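PDB 5LY8: tail component from Lactobacillus phage J-1, which is an evolved distal tail protein that probably recognises host carbohydrate, this chain being its second carbohydrate-binding module. Local coordinates for residues L31-T36 against N48-F54; G59-P63 against I224-D228; M78-I82 against I206-T210; F96-V102 against G166-I172; G110-F114 against A211-G215. The contacts are given in a common frame with arbitrary orientation. Residues are numbered along the deposited sequence.

Contact 1 of 5, residues L31-T36 against N48-F54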
# COMPACT_ATOMS: atom_id res chain seq x y z
N LEU A 31 -11.98 -0.57 -9.87
CA LEU A 31 -12.44 -0.30 -8.53
C LEU A 31 -12.95 -1.53 -7.85
O LEU A 31 -13.68 -2.32 -8.44
CB LEU A 31 -13.56 0.75 -8.58
CG LEU A 31 -13.16 2.10 -9.21
CD1 LEU A 31 -14.40 2.93 -9.59
CD2 LEU A 31 -12.17 2.85 -8.32
N ASN A 32 -12.57 -1.71 -6.57
CA ASN A 32 -13.12 -2.75 -5.73
C ASN A 32 -13.04 -4.17 -6.29
O ASN A 32 -13.94 -4.99 -6.05
CB ASN A 32 -14.57 -2.37 -5.34
CG ASN A 32 -14.57 -1.08 -4.57
OD1 ASN A 32 -13.70 -0.87 -3.72
ND2 ASN A 32 -15.57 -0.24 -4.79
N ASN A 33 -11.92 -4.51 -6.96
CA ASN A 33 -11.77 -5.85 -7.51
C ASN A 33 -10.30 -6.28 -7.50
O ASN A 33 -9.84 -6.98 -8.43
CB ASN A 33 -12.36 -5.90 -8.94
CG ASN A 33 -11.54 -5.15 -9.96
OD1 ASN A 33 -10.74 -4.26 -9.62
ND2 ASN A 33 -11.63 -5.54 -11.22
N GLY A 34 -9.57 -5.87 -6.47
CA GLY A 34 -8.16 -6.19 -6.36
C GLY A 34 -7.86 -7.24 -5.33
O GLY A 34 -8.71 -8.06 -4.98
N VAL A 35 -6.63 -7.20 -4.83
CA VAL A 35 -6.14 -8.21 -3.89
C VAL A 35 -5.79 -7.54 -2.57
O VAL A 35 -5.07 -6.53 -2.56
CB VAL A 35 -4.89 -8.94 -4.44
CG1 VAL A 35 -4.51 -10.11 -3.55
CG2 VAL A 35 -5.10 -9.41 -5.89
N THR A 36 -6.31 -8.08 -1.47
CA THR A 36 -6.00 -7.59 -0.11
C THR A 36 -5.12 -8.58 0.62
O THR A 36 -5.10 -9.75 0.26
CB THR A 36 -7.27 -7.34 0.71
OG1 THR A 36 -7.94 -8.59 0.96
CG2 THR A 36 -8.20 -6.38 0.03
N ASN A 48 -12.20 -9.87 4.15
CA ASN A 48 -12.02 -8.46 3.78
C ASN A 48 -12.98 -8.07 2.66
O ASN A 48 -13.17 -8.86 1.72
CB ASN A 48 -10.59 -8.25 3.27
CG ASN A 48 -9.52 -8.61 4.27
OD1 ASN A 48 -9.74 -8.51 5.49
ND2 ASN A 48 -8.35 -9.00 3.77
N VAL A 49 -13.51 -6.85 2.71
CA VAL A 49 -14.40 -6.35 1.66
C VAL A 49 -13.81 -5.10 1.03
O VAL A 49 -13.29 -4.22 1.72
CB VAL A 49 -15.84 -6.13 2.19
CG1 VAL A 49 -16.73 -5.51 1.11
CG2 VAL A 49 -16.44 -7.46 2.66
N GLN A 50 -13.92 -5.04 -0.30
CA GLN A 50 -13.52 -3.88 -1.08
C GLN A 50 -14.81 -3.29 -1.64
O GLN A 50 -15.46 -3.92 -2.47
CB GLN A 50 -12.60 -4.30 -2.24
CG GLN A 50 -11.34 -5.02 -1.79
CD GLN A 50 -10.58 -5.64 -2.93
OE1 GLN A 50 -10.11 -4.96 -3.83
NE2 GLN A 50 -10.46 -6.96 -2.91
N SER A 51 -15.24 -2.15 -1.10
CA SER A 51 -16.49 -1.52 -1.55
C SER A 51 -16.45 -0.04 -1.28
O SER A 51 -15.71 0.43 -0.43
CB SER A 51 -17.68 -2.15 -0.84
OG SER A 51 -17.82 -1.65 0.47
N GLY A 52 -17.32 0.66 -1.97
CA GLY A 52 -17.47 2.09 -1.78
C GLY A 52 -16.61 2.92 -2.72
O GLY A 52 -15.75 2.42 -3.43
N PRO A 53 -16.85 4.24 -2.71
CA PRO A 53 -16.17 5.13 -3.65
C PRO A 53 -14.98 5.87 -3.06
O PRO A 53 -14.76 5.90 -1.85
CB PRO A 53 -17.28 6.15 -3.97
CG PRO A 53 -17.97 6.30 -2.68
CD PRO A 53 -17.93 4.94 -1.99
N PHE A 54 -14.25 6.53 -3.95
CA PHE A 54 -13.29 7.57 -3.62
C PHE A 54 -13.91 8.87 -4.09
O PHE A 54 -14.42 8.91 -5.22
CB PHE A 54 -11.98 7.41 -4.39
CG PHE A 54 -11.17 6.21 -4.01
CD1 PHE A 54 -10.20 6.30 -3.01
CD2 PHE A 54 -11.33 5.00 -4.67
CE1 PHE A 54 -9.45 5.17 -2.65
CE2 PHE A 54 -10.58 3.88 -4.32
CZ PHE A 54 -9.63 3.98 -3.32
O HOH W 1 -9.85 -9.46 -0.69
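At L31, the last residue of a short strand, side-chain CD2 meets the edge of the F54 ring at CD2, 4.3 Å away. N32 turns the chain with positive phi and psi, and its amide crosses to the loop: ND2 donates to the carbonyl O of G52 at 3.0 Å, while OD1 accepts from S77 N. N33 OD1 is hydrogen-bonded to T30 OG1. At G34 the backbone is read on both sides by one side chain, for Q50 OE1 accepts from G34 N at 2.8 Å and Q50 NE2 donates to G34 O at 2.9 Å; OE1 also takes a hydrogen bond from S77 OG. T36 ends the walk, its OG1 accepting from N48 ND2 at 2.9 Å. Polar side chains thus tie an irregular loop to segment 48-54, at the surface of the module. Strand 49-50 runs parallel to strand 73-81, strand 30-31 pairs antiparallel with that same strand, and W212 of strand 208-216 packs against T36, N48 and Q50.

Contact 2 of 5, residues G59-P63 against I224-D228. With MG (magnesium ion), chain C.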
# COMPACT_ATOMS: atom_id res chain seq x y z
N GLY A 59 -6.81 17.52 -6.22
CA GLY A 59 -5.71 16.62 -6.56
C GLY A 59 -5.50 15.54 -5.52
O GLY A 59 -4.39 14.99 -5.39
N ILE A 60 -6.56 15.21 -4.78
CA ILE A 60 -6.51 14.26 -3.68
C ILE A 60 -7.70 13.31 -3.72
O ILE A 60 -8.83 13.73 -3.98
CB ILE A 60 -6.49 15.04 -2.35
CG1 ILE A 60 -5.26 15.98 -2.24
CG2 ILE A 60 -6.56 14.06 -1.15
CD1 ILE A 60 -5.40 17.10 -1.10
N ALA A 61 -7.43 12.02 -3.48
CA ALA A 61 -8.46 11.00 -3.37
C ALA A 61 -8.81 10.80 -1.90
O ALA A 61 -7.91 10.57 -1.06
CB ALA A 61 -8.01 9.70 -3.99
N TYR A 62 -10.12 10.83 -1.59
CA TYR A 62 -10.64 10.66 -0.24
C TYR A 62 -11.45 9.38 -0.20
O TYR A 62 -12.56 9.33 -0.72
CB TYR A 62 -11.52 11.87 0.13
CG TYR A 62 -10.74 13.16 0.25
CD1 TYR A 62 -10.07 13.48 1.43
CD2 TYR A 62 -10.63 14.03 -0.82
CE1 TYR A 62 -9.34 14.66 1.54
CE2 TYR A 62 -9.92 15.22 -0.72
CZ TYR A 62 -9.27 15.53 0.46
OH TYR A 62 -8.54 16.69 0.50
N PRO A 63 -10.88 8.29 0.34
CA PRO A 63 -11.67 7.05 0.39
C PRO A 63 -12.87 7.21 1.32
O PRO A 63 -12.78 7.88 2.35
CB PRO A 63 -10.69 6.01 0.92
CG PRO A 63 -9.55 6.74 1.47
CD PRO A 63 -9.55 8.15 0.94
N ILE A 224 -7.68 9.97 6.42
CA ILE A 224 -6.80 9.43 5.41
C ILE A 224 -7.11 10.00 4.05
O ILE A 224 -8.27 10.06 3.66
CB ILE A 224 -6.89 7.86 5.41
CG1 ILE A 224 -5.98 7.20 4.36
CG2 ILE A 224 -8.33 7.35 5.27
CD1 ILE A 224 -4.52 7.46 4.55
N ASN A 225 -6.06 10.42 3.33
CA ASN A 225 -6.25 10.81 1.95
C ASN A 225 -5.03 10.39 1.14
O ASN A 225 -3.96 10.13 1.72
CB ASN A 225 -6.66 12.27 1.80
CG ASN A 225 -5.63 13.29 2.14
OD1 ASN A 225 -4.54 13.28 1.56
ND2 ASN A 225 -5.96 14.16 3.08
N TRP A 226 -5.19 10.26 -0.18
CA TRP A 226 -4.19 9.67 -1.06
C TRP A 226 -3.97 10.68 -2.17
O TRP A 226 -4.90 11.03 -2.90
CB TRP A 226 -4.79 8.37 -1.57
CG TRP A 226 -3.97 7.54 -2.52
CD1 TRP A 226 -2.61 7.46 -2.61
CD2 TRP A 226 -4.50 6.57 -3.43
NE1 TRP A 226 -2.26 6.50 -3.54
CE2 TRP A 226 -3.40 5.95 -4.06
CE3 TRP A 226 -5.80 6.19 -3.81
CZ2 TRP A 226 -3.57 4.97 -5.05
CZ3 TRP A 226 -5.97 5.21 -4.76
CH2 TRP A 226 -4.86 4.62 -5.38
N GLN A 227 -2.75 11.24 -2.23
CA GLN A 227 -2.48 12.41 -3.06
C GLN A 227 -1.76 12.12 -4.37
O GLN A 227 -1.78 12.97 -5.26
CB GLN A 227 -1.71 13.49 -2.27
CG GLN A 227 -2.33 13.75 -0.89
CD GLN A 227 -2.06 15.09 -0.25
OE1 GLN A 227 -1.29 15.93 -0.78
NE2 GLN A 227 -2.73 15.32 0.89
N ASP A 228 -1.13 10.95 -4.50
CA ASP A 228 -0.36 10.65 -5.70
C ASP A 228 -0.04 9.17 -5.67
O ASP A 228 0.14 8.58 -4.60
CB ASP A 228 0.96 11.47 -5.70
CG ASP A 228 1.63 11.55 -7.05
OD1 ASP A 228 1.14 12.33 -7.90
OD2 ASP A 228 2.57 10.76 -7.30
MG MG C . -2.36 14.88 -6.47
O HOH W 2 -11.10 9.88 3.40
O HOH W 3 -0.08 14.68 -7.31
O HOH W 4 -2.45 16.89 -7.93
O HOH W 5 -1.48 16.67 -5.07
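Two strands meet here through a single antiparallel bridge. A61 N donates to W226 O at 2.8 Å and W226 N to A61 O at 2.9 Å, a hydrogen-bonded pair with the short segments at 151°. Side-chain conformation decides what lies on each flank. W226, with chi1 t, swings its indole away from strand 60-63 into the protein, so that A61 CB comes no nearer to the ring than 4.2 Å, at CE3; NE1 donates to N98 OD1, and the rings of F22, F213 and F114 meet it. I224, also t at chi1, meets P63 through CG2, 4.0 Å from P63 CG. N225 takes the p rotamer and Q227 the m rotamer, which brings Q227 NE2 within 2.8 Å of N225 OD1 for a hydrogen bond along one strand. I60, in the mt rotamer, lies over both: its CG2 is 3.5 Å from N225 CB and its CD1 3.8 Å from Q227 NE2. Y62 points its CA-to-CB bond away, yet chi1 near -67° returns CE1 to 3.6 Å from N225 CB. Beyond I60, G59 O and Q227 O hold a magnesium ion, each 2.3 Å from MG, with three waters and D21 O; one of those waters also donates to D228 OD1. This is an all-oxygen, six-ligand magnesium site built from backbone carbonyls and water, joining three sequence-distant parts of the carbohydrate-binding module.

Contact 3 of 5, residues M78-I82 against I206-T210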
# COMPACT_ATOMS: atom_id res chain seq x y z
N MET A 78 -8.52 0.40 -5.31
CA MET A 78 -8.21 0.75 -6.69
C MET A 78 -7.06 -0.13 -7.12
O MET A 78 -6.12 -0.34 -6.33
CB MET A 78 -7.86 2.23 -6.78
CG MET A 78 -7.70 2.72 -8.22
SD MET A 78 -7.46 4.50 -8.33
CE MET A 78 -9.08 5.07 -7.82
N SER A 79 -7.12 -0.65 -8.35
CA SER A 79 -6.10 -1.56 -8.86
C SER A 79 -5.76 -1.25 -10.29
O SER A 79 -6.59 -0.72 -11.02
CB SER A 79 -6.62 -3.00 -8.81
OG SER A 79 -6.89 -3.40 -7.48
N GLY A 80 -4.59 -1.71 -10.70
CA GLY A 80 -4.17 -1.57 -12.10
C GLY A 80 -3.23 -2.69 -12.47
O GLY A 80 -2.73 -3.43 -11.61
N THR A 81 -2.98 -2.81 -13.76
CA THR A 81 -2.08 -3.82 -14.31
C THR A 81 -0.70 -3.24 -14.60
O THR A 81 -0.56 -2.05 -14.91
CB THR A 81 -2.68 -4.50 -15.53
OG1 THR A 81 -2.79 -3.54 -16.57
CG2 THR A 81 -4.00 -5.15 -15.23
N ILE A 82 0.31 -4.10 -14.47
CA ILE A 82 1.70 -3.69 -14.67
C ILE A 82 2.29 -4.59 -15.74
O ILE A 82 2.45 -5.79 -15.50
CB ILE A 82 2.51 -3.77 -13.36
CG1 ILE A 82 1.92 -2.82 -12.30
CG2 ILE A 82 4.01 -3.44 -13.61
CD1 ILE A 82 2.58 -3.04 -10.93
N ILE A 206 5.98 -9.55 -10.93
CA ILE A 206 4.80 -8.80 -10.55
C ILE A 206 4.02 -8.41 -11.81
O ILE A 206 4.62 -8.22 -12.88
CB ILE A 206 5.02 -7.60 -9.59
CG1 ILE A 206 5.97 -6.62 -10.19
CG2 ILE A 206 5.43 -8.05 -8.15
CD1 ILE A 206 5.90 -5.28 -9.53
N ASP A 207 2.70 -8.25 -11.68
CA ASP A 207 1.86 -7.86 -12.81
C ASP A 207 0.71 -6.94 -12.41
O ASP A 207 -0.14 -6.65 -13.25
CB ASP A 207 1.31 -9.09 -13.57
CG ASP A 207 0.32 -9.92 -12.75
OD1 ASP A 207 -0.11 -9.44 -11.70
OD2 ASP A 207 -0.04 -11.04 -13.19
N GLY A 208 0.66 -6.49 -11.16
CA GLY A 208 -0.47 -5.67 -10.75
C GLY A 208 -0.24 -4.99 -9.44
O GLY A 208 0.69 -5.32 -8.69
N TRP A 209 -1.13 -4.03 -9.15
CA TRP A 209 -1.11 -3.33 -7.87
C TRP A 209 -2.52 -3.10 -7.38
O TRP A 209 -3.44 -2.98 -8.20
CB TRP A 209 -0.35 -1.98 -7.99
CG TRP A 209 -1.01 -0.98 -8.90
CD1 TRP A 209 -0.85 -0.87 -10.25
CD2 TRP A 209 -1.94 0.05 -8.52
NE1 TRP A 209 -1.62 0.16 -10.74
CE2 TRP A 209 -2.30 0.73 -9.70
CE3 TRP A 209 -2.52 0.45 -7.30
CZ2 TRP A 209 -3.19 1.82 -9.69
CZ3 TRP A 209 -3.42 1.50 -7.31
CH2 TRP A 209 -3.71 2.21 -8.48
N THR A 210 -2.67 -3.01 -6.06
CA THR A 210 -3.93 -2.66 -5.42
C THR A 210 -3.64 -1.73 -4.26
O THR A 210 -2.72 -1.98 -3.48
CB THR A 210 -4.66 -3.90 -4.85
OG1 THR A 210 -5.01 -4.79 -5.91
CG2 THR A 210 -5.94 -3.53 -4.07
O HOH W 6 -1.43 0.31 -13.64
O HOH W 7 4.09 -7.99 -15.57
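A regular antiparallel strand pair that leads into a classic beta bulge forms this contact, with D207 and G208 both facing T117 on the other neighbouring strand. G80 and W209 make the hydrogen-bonded pair: G80 N donates to W209 O and W209 N to G80 O, both at 3.0 Å. At the bulge, I82 N donates to D207 O at 2.9 Å. The W209 indole lies across the opposite strand, one face covered by backbone atoms of S79 and G80; a side chain at G80 would clash with W209 NE1. M78 CG touches W209 CH2 at 4.0 Å, and I82 CG1 meets W209 CD1 at 4.0 Å. A water links W209 NE1 to T81 O. On the other face of the sheet, S79 OG and T210 OG1 are hydrogen-bonded at 2.8 Å, and T210 OG1 also accepts from V35 N. Strand 208-216 lies between 73-81 and 110-118, while F231 and W233 of strand 223-238 pack on I82 and the Y18 ring stacks on W209.

Contact 4 of 5, residues F96-V102 against G166-I172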
# COMPACT_ATOMS: atom_id res chain seq x y z
N PHE A 96 7.51 1.68 -6.19
CA PHE A 96 6.06 1.89 -6.14
C PHE A 96 5.81 2.89 -5.05
O PHE A 96 6.09 2.58 -3.89
CB PHE A 96 5.43 0.54 -5.84
CG PHE A 96 3.94 0.47 -5.63
CD1 PHE A 96 3.05 1.07 -6.52
CD2 PHE A 96 3.41 -0.30 -4.61
CE1 PHE A 96 1.67 0.93 -6.38
CE2 PHE A 96 2.03 -0.43 -4.46
CZ PHE A 96 1.16 0.16 -5.35
N VAL A 97 5.36 4.10 -5.41
CA VAL A 97 5.33 5.24 -4.49
C VAL A 97 3.94 5.77 -4.36
O VAL A 97 3.31 6.12 -5.39
CB VAL A 97 6.29 6.34 -5.01
CG1 VAL A 97 6.34 7.53 -4.04
CG2 VAL A 97 7.71 5.79 -5.23
N ASN A 98 3.46 5.91 -3.12
CA ASN A 98 2.12 6.40 -2.86
C ASN A 98 2.16 7.45 -1.79
O ASN A 98 2.60 7.18 -0.67
CB ASN A 98 1.25 5.24 -2.43
CG ASN A 98 0.87 4.39 -3.60
OD1 ASN A 98 -0.00 4.77 -4.38
ND2 ASN A 98 1.55 3.26 -3.80
N ARG A 99 1.73 8.67 -2.13
CA ARG A 99 1.72 9.78 -1.18
C ARG A 99 0.39 9.81 -0.45
O ARG A 99 -0.66 9.79 -1.10
CB ARG A 99 1.94 11.10 -1.91
CG ARG A 99 2.00 12.27 -0.94
CD ARG A 99 2.52 13.52 -1.61
NE ARG A 99 2.37 14.65 -0.70
CZ ARG A 99 3.14 15.73 -0.69
NH1 ARG A 99 4.15 15.84 -1.55
NH2 ARG A 99 2.93 16.70 0.20
N VAL A 100 0.43 9.90 0.88
CA VAL A 100 -0.78 9.94 1.70
C VAL A 100 -0.66 11.07 2.72
O VAL A 100 0.43 11.55 3.03
CB VAL A 100 -1.04 8.60 2.45
CG1 VAL A 100 -1.33 7.46 1.47
CG2 VAL A 100 0.13 8.23 3.37
N ASN A 101 -1.81 11.46 3.26
CA ASN A 101 -1.85 12.31 4.43
C ASN A 101 -2.69 11.50 5.41
O ASN A 101 -3.80 11.05 5.08
CB ASN A 101 -2.48 13.66 4.12
CG ASN A 101 -2.49 14.58 5.32
OD1 ASN A 101 -1.70 15.55 5.40
ND2 ASN A 101 -3.35 14.36 6.24
N VAL A 102 -2.14 11.27 6.60
CA VAL A 102 -2.84 10.39 7.50
C VAL A 102 -2.72 10.93 8.91
O VAL A 102 -1.68 11.51 9.28
CB VAL A 102 -2.36 8.90 7.26
CG1 VAL A 102 -0.85 8.71 7.41
CG2 VAL A 102 -3.17 7.89 8.08
N GLY A 166 0.21 13.68 9.37
CA GLY A 166 0.74 14.50 8.28
C GLY A 166 1.01 13.74 7.01
O GLY A 166 0.39 12.72 6.74
N ASN A 167 1.92 14.27 6.22
CA ASN A 167 2.22 13.80 4.88
C ASN A 167 3.33 12.77 4.83
O ASN A 167 4.42 12.99 5.38
CB ASN A 167 2.60 15.02 4.01
CG ASN A 167 1.47 16.03 3.90
OD1 ASN A 167 0.39 15.72 3.39
ND2 ASN A 167 1.71 17.26 4.41
N TYR A 168 3.07 11.64 4.15
CA TYR A 168 4.06 10.58 4.05
C TYR A 168 4.11 10.01 2.65
O TYR A 168 3.08 10.00 1.95
CB TYR A 168 3.67 9.41 5.00
CG TYR A 168 3.80 9.72 6.48
CD1 TYR A 168 2.77 10.33 7.18
CD2 TYR A 168 4.98 9.44 7.16
CE1 TYR A 168 2.92 10.69 8.52
CE2 TYR A 168 5.11 9.72 8.52
CZ TYR A 168 4.09 10.37 9.18
OH TYR A 168 4.24 10.69 10.50
N ASN A 169 5.29 9.51 2.24
CA ASN A 169 5.40 8.70 1.04
C ASN A 169 5.57 7.26 1.48
O ASN A 169 6.53 6.93 2.18
CB ASN A 169 6.58 9.11 0.16
CG ASN A 169 6.28 10.29 -0.73
OD1 ASN A 169 7.13 11.18 -0.93
ND2 ASN A 169 5.09 10.33 -1.28
N ALA A 170 4.62 6.39 1.12
CA ALA A 170 4.70 4.95 1.39
C ALA A 170 5.31 4.33 0.16
O ALA A 170 4.78 4.48 -0.95
CB ALA A 170 3.31 4.37 1.66
N VAL A 171 6.47 3.66 0.32
CA VAL A 171 7.22 3.18 -0.82
C VAL A 171 7.57 1.72 -0.68
O VAL A 171 7.98 1.26 0.39
CB VAL A 171 8.54 4.00 -0.95
CG1 VAL A 171 9.31 3.61 -2.20
CG2 VAL A 171 8.27 5.51 -0.92
N ILE A 172 7.44 0.98 -1.79
CA ILE A 172 8.00 -0.36 -1.90
C ILE A 172 9.02 -0.32 -3.04
O ILE A 172 8.69 0.13 -4.15
CB ILE A 172 6.95 -1.46 -2.20
CG1 ILE A 172 5.78 -1.39 -1.22
CG2 ILE A 172 7.64 -2.83 -2.14
CD1 ILE A 172 4.74 -2.44 -1.50
O HOH W 8 3.66 2.23 -2.15
O HOH W 9 0.53 13.95 1.38
O HOH W 10 0.25 17.32 1.03
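G166 opens its strand with phi/psi of 153/-155, a conformation that calls for glycine, and pairs with V102: G166 N donates to V102 O and V102 N to G166 O, both at 2.9 Å. N167 follows on the face shared with R99 and N169; its ND2 binds D187 OD2, and two waters lie between its OD1 and the R99 guanidinium. Y168 turns to the other face. Its backbone exchanges two 2.9 Å hydrogen bonds with V100, from Y168 N to V100 O and from V100 N to Y168 O, and its ring meets V102 CG1 at 4.0 Å from CD1, while OH reaches R164 O. N169 sets ND2 3.3 Å from R99 CB. A170 pairs with N98, A170 N lying 2.8 Å from N98 O, and a water joins A170 O to F96 O and N98 ND2. V171 CG1 packs on V97 CG2 at 4.1 Å. At I172, the last residue of this segment, N donates to F96 O at 3.0 Å and CD1 touches the F96 ring edge, 4.0 Å from CD2. Strand 94-103 has 223-238 as its other neighbour and strand 166-175 has 178-185; F96, N98 and V100 face F114 of the second sheet.

Contact 5 of 5, residues G110-F114 against A211-G215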
# COMPACT_ATOMS: atom_id res chain seq x y z
N GLY A 110 -8.28 2.59 11.52
CA GLY A 110 -8.19 2.59 10.07
C GLY A 110 -6.99 1.82 9.62
O GLY A 110 -6.09 1.53 10.41
N ARG A 111 -6.97 1.47 8.34
CA ARG A 111 -5.88 0.72 7.74
C ARG A 111 -5.74 1.14 6.30
O ARG A 111 -6.75 1.41 5.64
CB ARG A 111 -6.20 -0.81 7.81
CG ARG A 111 -5.27 -1.72 7.02
CD ARG A 111 -5.72 -3.18 7.16
NE ARG A 111 -4.72 -4.10 6.60
CZ ARG A 111 -3.64 -4.52 7.23
NH1 ARG A 111 -3.44 -4.18 8.50
NH2 ARG A 111 -2.76 -5.28 6.61
N PHE A 112 -4.50 1.13 5.78
CA PHE A 112 -4.31 1.13 4.34
C PHE A 112 -3.32 0.07 3.96
O PHE A 112 -2.45 -0.30 4.76
CB PHE A 112 -3.96 2.49 3.71
CG PHE A 112 -2.66 3.13 4.11
CD1 PHE A 112 -1.45 2.59 3.70
CD2 PHE A 112 -2.64 4.36 4.76
CE1 PHE A 112 -0.24 3.22 4.02
CE2 PHE A 112 -1.44 5.01 5.02
CZ PHE A 112 -0.25 4.45 4.63
N GLU A 113 -3.48 -0.45 2.74
CA GLU A 113 -2.54 -1.37 2.10
C GLU A 113 -2.17 -0.84 0.75
O GLU A 113 -3.05 -0.44 -0.02
CB GLU A 113 -3.14 -2.77 1.93
CG GLU A 113 -3.40 -3.49 3.23
CD GLU A 113 -3.96 -4.89 3.06
OE1 GLU A 113 -4.09 -5.37 1.90
OE2 GLU A 113 -4.28 -5.50 4.11
N PHE A 114 -0.87 -0.87 0.44
CA PHE A 114 -0.34 -0.67 -0.90
C PHE A 114 0.32 -1.99 -1.28
O PHE A 114 1.33 -2.39 -0.67
CB PHE A 114 0.61 0.52 -1.00
CG PHE A 114 -0.11 1.83 -0.79
CD1 PHE A 114 -1.02 2.29 -1.73
CD2 PHE A 114 0.07 2.58 0.36
CE1 PHE A 114 -1.71 3.49 -1.53
CE2 PHE A 114 -0.61 3.79 0.55
CZ PHE A 114 -1.49 4.24 -0.41
N ALA A 211 -4.46 -0.68 -4.10
CA ALA A 211 -4.46 0.20 -2.93
C ALA A 211 -5.84 0.03 -2.25
O ALA A 211 -6.87 0.12 -2.95
CB ALA A 211 -4.24 1.64 -3.35
N TRP A 212 -5.87 -0.23 -0.93
CA TRP A 212 -7.12 -0.52 -0.23
C TRP A 212 -7.15 0.30 1.04
O TRP A 212 -6.16 0.36 1.77
CB TRP A 212 -7.20 -2.03 0.04
CG TRP A 212 -8.39 -2.53 0.80
CD1 TRP A 212 -9.72 -2.22 0.57
CD2 TRP A 212 -8.38 -3.45 1.89
NE1 TRP A 212 -10.52 -2.92 1.44
CE2 TRP A 212 -9.72 -3.68 2.27
CE3 TRP A 212 -7.35 -4.09 2.61
CZ2 TRP A 212 -10.06 -4.56 3.30
CZ3 TRP A 212 -7.69 -4.95 3.64
CH2 TRP A 212 -9.03 -5.17 3.99
N PHE A 213 -8.32 0.91 1.34
CA PHE A 213 -8.46 1.85 2.45
C PHE A 213 -9.65 1.51 3.35
O PHE A 213 -10.64 2.24 3.39
CB PHE A 213 -8.61 3.26 1.90
CG PHE A 213 -7.45 3.74 1.08
CD1 PHE A 213 -7.38 3.48 -0.29
CD2 PHE A 213 -6.40 4.41 1.68
CE1 PHE A 213 -6.31 3.93 -1.05
CE2 PHE A 213 -5.31 4.84 0.92
CZ PHE A 213 -5.27 4.58 -0.44
N PRO A 214 -9.57 0.43 4.12
CA PRO A 214 -10.71 0.02 4.95
C PRO A 214 -10.79 0.63 6.34
O PRO A 214 -9.78 1.00 6.96
CB PRO A 214 -10.51 -1.50 5.08
CG PRO A 214 -8.98 -1.64 5.09
CD PRO A 214 -8.51 -0.62 4.09
N GLY A 215 -12.02 0.66 6.85
CA GLY A 215 -12.33 0.85 8.26
C GLY A 215 -12.81 -0.47 8.82
O GLY A 215 -12.99 -1.45 8.08
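W212 has the most surface covered here, followed by E113 and R111. W212 and E113 form the hydrogen-bonded pair that sets the register: E113 N donates to W212 O and W212 N to E113 O, both at 3.0 Å. Their side chains share a face of the sheet, and the carboxylate sits at the indole edge, E113 OE2 lying 3.5 Å from W212 CZ3. The same OE2 takes a salt bridge from R111, with R111 NE and NH2 both 2.9 Å from it, so the buried charge is answered two residues along the strand. E113 also accepts from the backbone of A37 and F38, and W212 NE1 donates to V49 O, tying this face to that loop and to strand 49-50. Further along, P214 disturbs the regular pairing: its nitrogen has no hydrogen to give to R111 O, and its CD instead lies 3.1 Å from that oxygen, though R111 N still donates to P214 O at 3.2 Å. Away from W212 and E113 the contact is aromatic and apolar. F114 CE1 packs on A211 CB at 3.6 Å, F114 CZ on F213 CZ at 3.8 Å, and F112 CB on F213 CD2 at 3.7 Å. F213 and F114 also meet the W226 ring of the facing sheet. Such apolar packing between two sheets marks a beta-sandwich, consistent with the concanavalin-like clan of this carbohydrate-binding module.

In the fold
Contacts 3 and 5 share strand 208-216 and are joined by M78 O and A211 N, 2.8 Å apart; contact 1 borders the same sheet, V49 O lying 3.1 Å from W212 NE1. Contact 4 belongs to the facing sheet. Contact 2 bridges to it through Q227 N, 2.8 Å from R99 O, and sends W226 inward, where CE3 lies 3.6 Å from F213 CE1 of contact 5 and CZ3 3.9 Å from M78 SD of contact 3. One magnesium is bound within contact 2; the R99 side chain of contact 4 comes about 7 Å from that same ion. The other magnesium site, which includes E108 and D130, lies near contact 5, the ion about 8 Å from G110.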